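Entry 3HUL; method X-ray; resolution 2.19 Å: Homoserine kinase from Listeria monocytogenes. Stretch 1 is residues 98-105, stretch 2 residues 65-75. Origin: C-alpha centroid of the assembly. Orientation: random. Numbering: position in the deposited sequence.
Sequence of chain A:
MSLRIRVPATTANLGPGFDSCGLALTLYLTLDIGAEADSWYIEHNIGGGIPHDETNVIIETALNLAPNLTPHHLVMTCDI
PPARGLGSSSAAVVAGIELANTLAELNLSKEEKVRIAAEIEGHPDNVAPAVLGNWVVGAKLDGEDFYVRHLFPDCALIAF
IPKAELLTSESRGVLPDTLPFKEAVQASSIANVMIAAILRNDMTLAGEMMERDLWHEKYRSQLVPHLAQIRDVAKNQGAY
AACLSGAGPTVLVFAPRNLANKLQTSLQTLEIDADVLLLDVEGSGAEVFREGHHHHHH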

ATOM      1  N   GLU A  98     -25.894 -16.950   0.527  1.00 30.79           N
ATOM      2  CA  GLU A  98     -25.133 -17.853   1.406  1.00 31.40           C
ATOM      3  C   GLU A  98     -25.990 -19.064   1.778  1.00 31.69           C
ATOM      4  O   GLU A  98     -25.492 -20.189   1.845  1.00 31.05           O
ATOM      5  CB  GLU A  98     -24.696 -17.127   2.673  1.00 30.93           C
ATOM      6  CG  GLU A  98     -23.668 -16.038   2.417  1.00 32.71           C
ATOM      7  CD  GLU A  98     -22.263 -16.584   2.307  1.00 33.85           C
ATOM      8  OE1 GLU A  98     -22.030 -17.602   1.626  1.00 34.42           O
ATOM      9  OE2 GLU A  98     -21.369 -15.988   2.922  1.00 40.13           O
ATOM     10  N   LEU A  99     -27.278 -18.822   2.024  1.00 32.19           N
ATOM     11  CA  LEU A  99     -28.219 -19.919   2.278  1.00 33.17           C
ATOM     12  C   LEU A  99     -28.224 -20.953   1.135  1.00 33.22           C
ATOM     13  O   LEU A  99     -28.001 -22.140   1.366  1.00 33.57           O
ATOM     14  CB  LEU A  99     -29.622 -19.372   2.542  1.00 33.11           C
ATOM     15  CG  LEU A  99     -30.693 -20.325   3.059  1.00 34.02           C
ATOM     16  CD1 LEU A  99     -30.439 -20.724   4.504  1.00 32.34           C
ATOM     17  CD2 LEU A  99     -32.054 -19.642   2.922  1.00 33.71           C
ATOM     18  N   ALA A 100     -28.426 -20.489  -0.092  1.00 33.20           N
ATOM     19  CA  ALA A 100     -28.517 -21.372  -1.235  1.00 33.42           C
ATOM     20  C   ALA A 100     -27.195 -22.082  -1.473  1.00 34.08           C
ATOM     21  O   ALA A 100     -27.154 -23.293  -1.788  1.00 33.82           O
ATOM     22  CB  ALA A 100     -28.914 -20.587  -2.478  1.00 33.12           C
ATOM     23  N   ASN A 101     -26.115 -21.304  -1.381  1.00 33.48           N
ATOM     24  CA  ASN A 101     -24.795 -21.824  -1.595  1.00 32.93           C
ATOM     25  C   ASN A 101     -24.499 -22.932  -0.601  1.00 33.67           C
ATOM     26  O   ASN A 101     -23.866 -23.932  -0.948  1.00 32.65           O
ATOM     27  CB  ASN A 101     -23.738 -20.724  -1.463  1.00 32.93           C
ATOM     28  CG  ASN A 101     -22.334 -21.254  -1.677  1.00 29.92           C
ATOM     29  OD1 ASN A 101     -21.976 -21.674  -2.774  1.00 25.84           O
ATOM     30  ND2 ASN A 101     -21.544 -21.264  -0.612  1.00 28.08           N
ATOM     31  N   THR A 102     -24.945 -22.761   0.636  1.00 34.44           N
ATOM     32  CA  THR A 102     -24.683 -23.812   1.608  1.00 36.63           C
ATOM     33  C   THR A 102     -25.661 -25.003   1.454  1.00 36.85           C
ATOM     34  O   THR A 102     -25.214 -26.134   1.251  1.00 37.45           O
ATOM     35  CB  THR A 102     -24.528 -23.272   3.054  1.00 36.65           C
ATOM     36  OG1 THR A 102     -23.389 -22.400   3.085  1.00 38.86           O
ATOM     37  CG2 THR A 102     -24.254 -24.391   4.037  1.00 36.60           C
ATOM     38  N   LEU A 103     -26.967 -24.752   1.478  1.00 37.14           N
ATOM     39  CA  LEU A 103     -27.943 -25.857   1.395  1.00 37.14           C
ATOM     40  C   LEU A 103     -27.972 -26.615   0.075  1.00 37.13           C
ATOM     41  O   LEU A 103     -28.350 -27.780   0.052  1.00 38.17           O
ATOM     42  CB  LEU A 103     -29.347 -25.398   1.771  1.00 36.94           C
ATOM     43  CG  LEU A 103     -29.578 -24.874   3.187  1.00 38.12           C
ATOM     44  CD1 LEU A 103     -30.976 -24.275   3.293  1.00 36.76           C
ATOM     45  CD2 LEU A 103     -29.369 -25.953   4.242  1.00 38.30           C
ATOM     46  N   ALA A 104     -27.558 -25.992  -1.022  1.00 37.10           N
ATOM     47  CA  ALA A 104     -27.514 -26.690  -2.319  1.00 36.63           C
ATOM     48  C   ALA A 104     -26.086 -27.013  -2.723  1.00 36.61           C
ATOM     49  O   ALA A 104     -25.834 -27.517  -3.827  1.00 36.47           O
ATOM     50  CB  ALA A 104     -28.199 -25.881  -3.407  1.00 36.61           C
ATOM     51  N   GLU A 105     -25.148 -26.709  -1.827  1.00 36.70           N
ATOM     52  CA  GLU A 105     -23.751 -27.064  -2.016  1.00 36.53           C
ATOM     53  C   GLU A 105     -23.224 -26.554  -3.353  1.00 36.39           C
ATOM     54  O   GLU A 105     -22.633 -27.309  -4.128  1.00 36.15           O
ATOM     55  CB  GLU A 105     -23.569 -28.592  -1.916  1.00 37.32           C
ATOM     56  CG  GLU A 105     -24.363 -29.282  -0.800  1.00 39.35           C
ATOM     57  CD  GLU A 105     -23.788 -30.649  -0.428  1.00 43.92           C
ATOM     58  OE1 GLU A 105     -23.513 -31.481  -1.340  1.00 45.20           O
ATOM     59  OE2 GLU A 105     -23.604 -30.884   0.788  1.00 44.85           O
TER
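Stretch 2 (65-75) LAPNLTPHHLV

Residues 65-75 leave a helix at Ala66, pass through a type I beta turn from Ala66 to Leu69, closed by a weak bond from Leu69 N to Ala66 O (3.3 Å), and become extended as a strand from His72. Residues 65-69 run broadly with the helix that holds Leu99, Ala100 and Leu103; the strand then runs obliquely back against it. The backbones come closest where alanines meet: Ala100 CA is 5.8 Å from Ala66 CA. Ala104 CA lies 6.5 Å from Leu69 CA.

No hydrogen bond crosses between the stretches; packing is apolar. Ala100 CB rests 3.9 Å from Leu65 CB and 4.1 Å from Ala66 CB, and Ala104 CB sits 3.7 Å from Ala66 CB. Leu69 covers the helix end: its CD2 is 3.6 Å from Ala104 CB and 3.7 Å from Leu103 CB. On the strand, alternate residues His72 and Leu74 point toward the helix while His73 is out of reach. Leu99 CD1 meets Leu74 CD2 at 3.7 Å, although the CA-to-CB bond of Leu99 points sideways.

The one aromatic contact is oblique, Leu103 CD1 lying 3.6 Å from His72 CD2; His72 ND1 is hydrogen-bonded elsewhere in the structure. The closest CA pair is alanine on alanine, and where leucine meets leucine, as at Leu99 and Leu74, the backbones stand farther apart.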

ATOM      1  N   LEU A  65     -31.415 -18.905  -6.818  1.00 39.26           N
ATOM      2  CA  LEU A  65     -30.163 -19.624  -7.129  1.00 39.45           C
ATOM      3  C   LEU A  65     -30.344 -21.136  -7.070  1.00 39.38           C
ATOM      4  O   LEU A  65     -29.650 -21.885  -7.777  1.00 39.40           O
ATOM      5  CB  LEU A  65     -29.025 -19.244  -6.163  1.00 39.75           C
ATOM      6  CG  LEU A  65     -28.242 -17.948  -6.342  1.00 40.96           C
ATOM      7  CD1 LEU A  65     -28.998 -16.864  -5.643  1.00 42.24           C
ATOM      8  CD2 LEU A  65     -26.857 -18.064  -5.706  1.00 40.67           C
ATOM      9  N   ALA A  66     -31.237 -21.578  -6.185  1.00 39.12           N
ATOM     10  CA  ALA A  66     -31.479 -23.003  -5.978  1.00 39.61           C
ATOM     11  C   ALA A  66     -32.989 -23.252  -5.869  1.00 39.49           C
ATOM     12  O   ALA A  66     -33.535 -23.286  -4.759  1.00 38.93           O
ATOM     13  CB  ALA A  66     -30.722 -23.511  -4.730  1.00 39.20           C
ATOM     14  N   PRO A  67     -33.669 -23.390  -7.030  1.00 39.60           N
ATOM     15  CA  PRO A  67     -35.133 -23.474  -7.050  1.00 40.78           C
ATOM     16  C   PRO A  67     -35.617 -24.725  -6.330  1.00 41.64           C
ATOM     17  O   PRO A  67     -36.640 -24.691  -5.649  1.00 41.79           O
ATOM     18  CB  PRO A  67     -35.469 -23.555  -8.548  1.00 40.32           C
ATOM     19  CG  PRO A  67     -34.207 -23.123  -9.271  1.00 39.92           C
ATOM     20  CD  PRO A  67     -33.090 -23.534  -8.380  1.00 39.78           C
ATOM     21  N   ASN A  68     -34.823 -25.787  -6.446  1.00 42.70           N
ATOM     22  CA  ASN A  68     -35.180 -27.116  -5.984  1.00 44.30           C
ATOM     23  C   ASN A  68     -34.740 -27.401  -4.543  1.00 44.55           C
ATOM     24  O   ASN A  68     -34.814 -28.544  -4.098  1.00 45.23           O
ATOM     25  CB  ASN A  68     -34.632 -28.174  -6.968  1.00 44.52           C
ATOM     26  CG  ASN A  68     -35.251 -28.053  -8.375  1.00 46.82           C
ATOM     27  OD1 ASN A  68     -36.374 -27.540  -8.533  1.00 50.05           O
ATOM     28  ND2 ASN A  68     -34.521 -28.521  -9.403  1.00 47.37           N
ATOM     29  N   LEU A  69     -34.288 -26.365  -3.828  1.00 44.45           N
ATOM     30  CA  LEU A  69     -34.034 -26.436  -2.379  1.00 44.30           C
ATOM     31  C   LEU A  69     -35.216 -27.005  -1.594  1.00 44.77           C
ATOM     32  O   LEU A  69     -36.372 -26.705  -1.903  1.00 44.94           O
ATOM     33  CB  LEU A  69     -33.752 -25.042  -1.807  1.00 43.86           C
ATOM     34  CG  LEU A  69     -32.369 -24.385  -1.911  1.00 43.57           C
ATOM     35  CD1 LEU A  69     -32.381 -23.066  -1.152  1.00 42.35           C
ATOM     36  CD2 LEU A  69     -31.206 -25.283  -1.440  1.00 42.00           C
ATOM     37  N   THR A  70     -34.909 -27.827  -0.589  1.00 44.78           N
ATOM     38  CA  THR A  70     -35.866 -28.240   0.439  1.00 44.89           C
ATOM     39  C   THR A  70     -35.999 -27.074   1.396  1.00 44.66           C
ATOM     40  O   THR A  70     -34.983 -26.550   1.837  1.00 44.97           O
ATOM     41  CB  THR A  70     -35.323 -29.438   1.281  1.00 44.86           C
ATOM     42  OG1 THR A  70     -34.950 -30.511   0.422  1.00 45.18           O
ATOM     43  CG2 THR A  70     -36.349 -29.931   2.314  1.00 44.68           C
ATOM     44  N   PRO A  71     -37.242 -26.667   1.723  1.00 44.83           N
ATOM     45  CA  PRO A  71     -37.534 -25.625   2.709  1.00 44.44           C
ATOM     46  C   PRO A  71     -36.961 -25.898   4.083  1.00 44.18           C
ATOM     47  O   PRO A  71     -36.674 -27.034   4.419  1.00 44.40           O
ATOM     48  CB  PRO A  71     -39.062 -25.654   2.795  1.00 44.43           C
ATOM     49  CG  PRO A  71     -39.481 -26.073   1.456  1.00 44.38           C
ATOM     50  CD  PRO A  71     -38.470 -27.091   1.020  1.00 44.87           C
ATOM     51  N   HIS A  72     -36.810 -24.834   4.865  1.00 44.17           N
ATOM     52  CA  HIS A  72     -36.356 -24.906   6.251  1.00 43.58           C
ATOM     53  C   HIS A  72     -37.092 -23.876   7.082  1.00 43.86           C
ATOM     54  O   HIS A  72     -37.675 -22.952   6.532  1.00 43.64           O
ATOM     55  CB  HIS A  72     -34.866 -24.583   6.340  1.00 42.97           C
ATOM     56  CG  HIS A  72     -33.970 -25.705   5.931  1.00 40.51           C
ATOM     57  ND1 HIS A  72     -33.251 -26.443   6.842  1.00 39.26           N
ATOM     58  CD2 HIS A  72     -33.651 -26.192   4.711  1.00 39.76           C
ATOM     59  CE1 HIS A  72     -32.537 -27.352   6.199  1.00 40.69           C
ATOM     60  NE2 HIS A  72     -32.758 -27.216   4.904  1.00 41.08           N
ATOM     61  N   HIS A  73     -37.068 -24.061   8.398  1.00 44.76           N
ATOM     62  CA  HIS A  73     -37.401 -23.015   9.360  1.00 46.26           C
ATOM     63  C   HIS A  73     -36.085 -22.329   9.714  1.00 46.46           C
ATOM     64  O   HIS A  73     -35.034 -22.979   9.725  1.00 46.53           O
ATOM     65  CB  HIS A  73     -38.020 -23.611  10.637  1.00 46.94           C
ATOM     66  CG  HIS A  73     -39.371 -24.231  10.426  1.00 49.79           C
ATOM     67  ND1 HIS A  73     -39.768 -25.389  11.066  1.00 51.50           N
ATOM     68  CD2 HIS A  73     -40.412 -23.860   9.637  1.00 49.97           C
ATOM     69  CE1 HIS A  73     -40.997 -25.700  10.685  1.00 51.33           C
ATOM     70  NE2 HIS A  73     -41.408 -24.791   9.817  1.00 51.29           N
ATOM     71  N   LEU A  74     -36.144 -21.028  10.001  1.00 46.59           N
ATOM     72  CA  LEU A  74     -34.942 -20.209  10.262  1.00 46.51           C
ATOM     73  C   LEU A  74     -35.259 -19.218  11.347  1.00 46.04           C
ATOM     74  O   LEU A  74     -36.421 -18.889  11.553  1.00 46.37           O
ATOM     75  CB  LEU A  74     -34.485 -19.445   9.008  1.00 46.14           C
ATOM     76  CG  LEU A  74     -34.354 -20.233   7.706  1.00 47.56           C
ATOM     77  CD1 LEU A  74     -35.582 -20.022   6.842  1.00 49.66           C
ATOM     78  CD2 LEU A  74     -33.124 -19.830   6.930  1.00 50.18           C
ATOM     79  N   VAL A  75     -34.226 -18.762  12.047  1.00 45.69           N
ATOM     80  CA  VAL A  75     -34.342 -17.700  13.043  1.00 45.34           C
ATOM     81  C   VAL A  75     -33.411 -16.566  12.616  1.00 45.30           C
ATOM     82  O   VAL A  75     -32.249 -16.812  12.275  1.00 45.13           O
ATOM     83  CB  VAL A  75     -33.943 -18.188  14.464  1.00 45.27           C
ATOM     84  CG1 VAL A  75     -34.305 -17.142  15.524  1.00 44.13           C
ATOM     85  CG2 VAL A  75     -34.585 -19.553  14.784  1.00 45.77           C
TER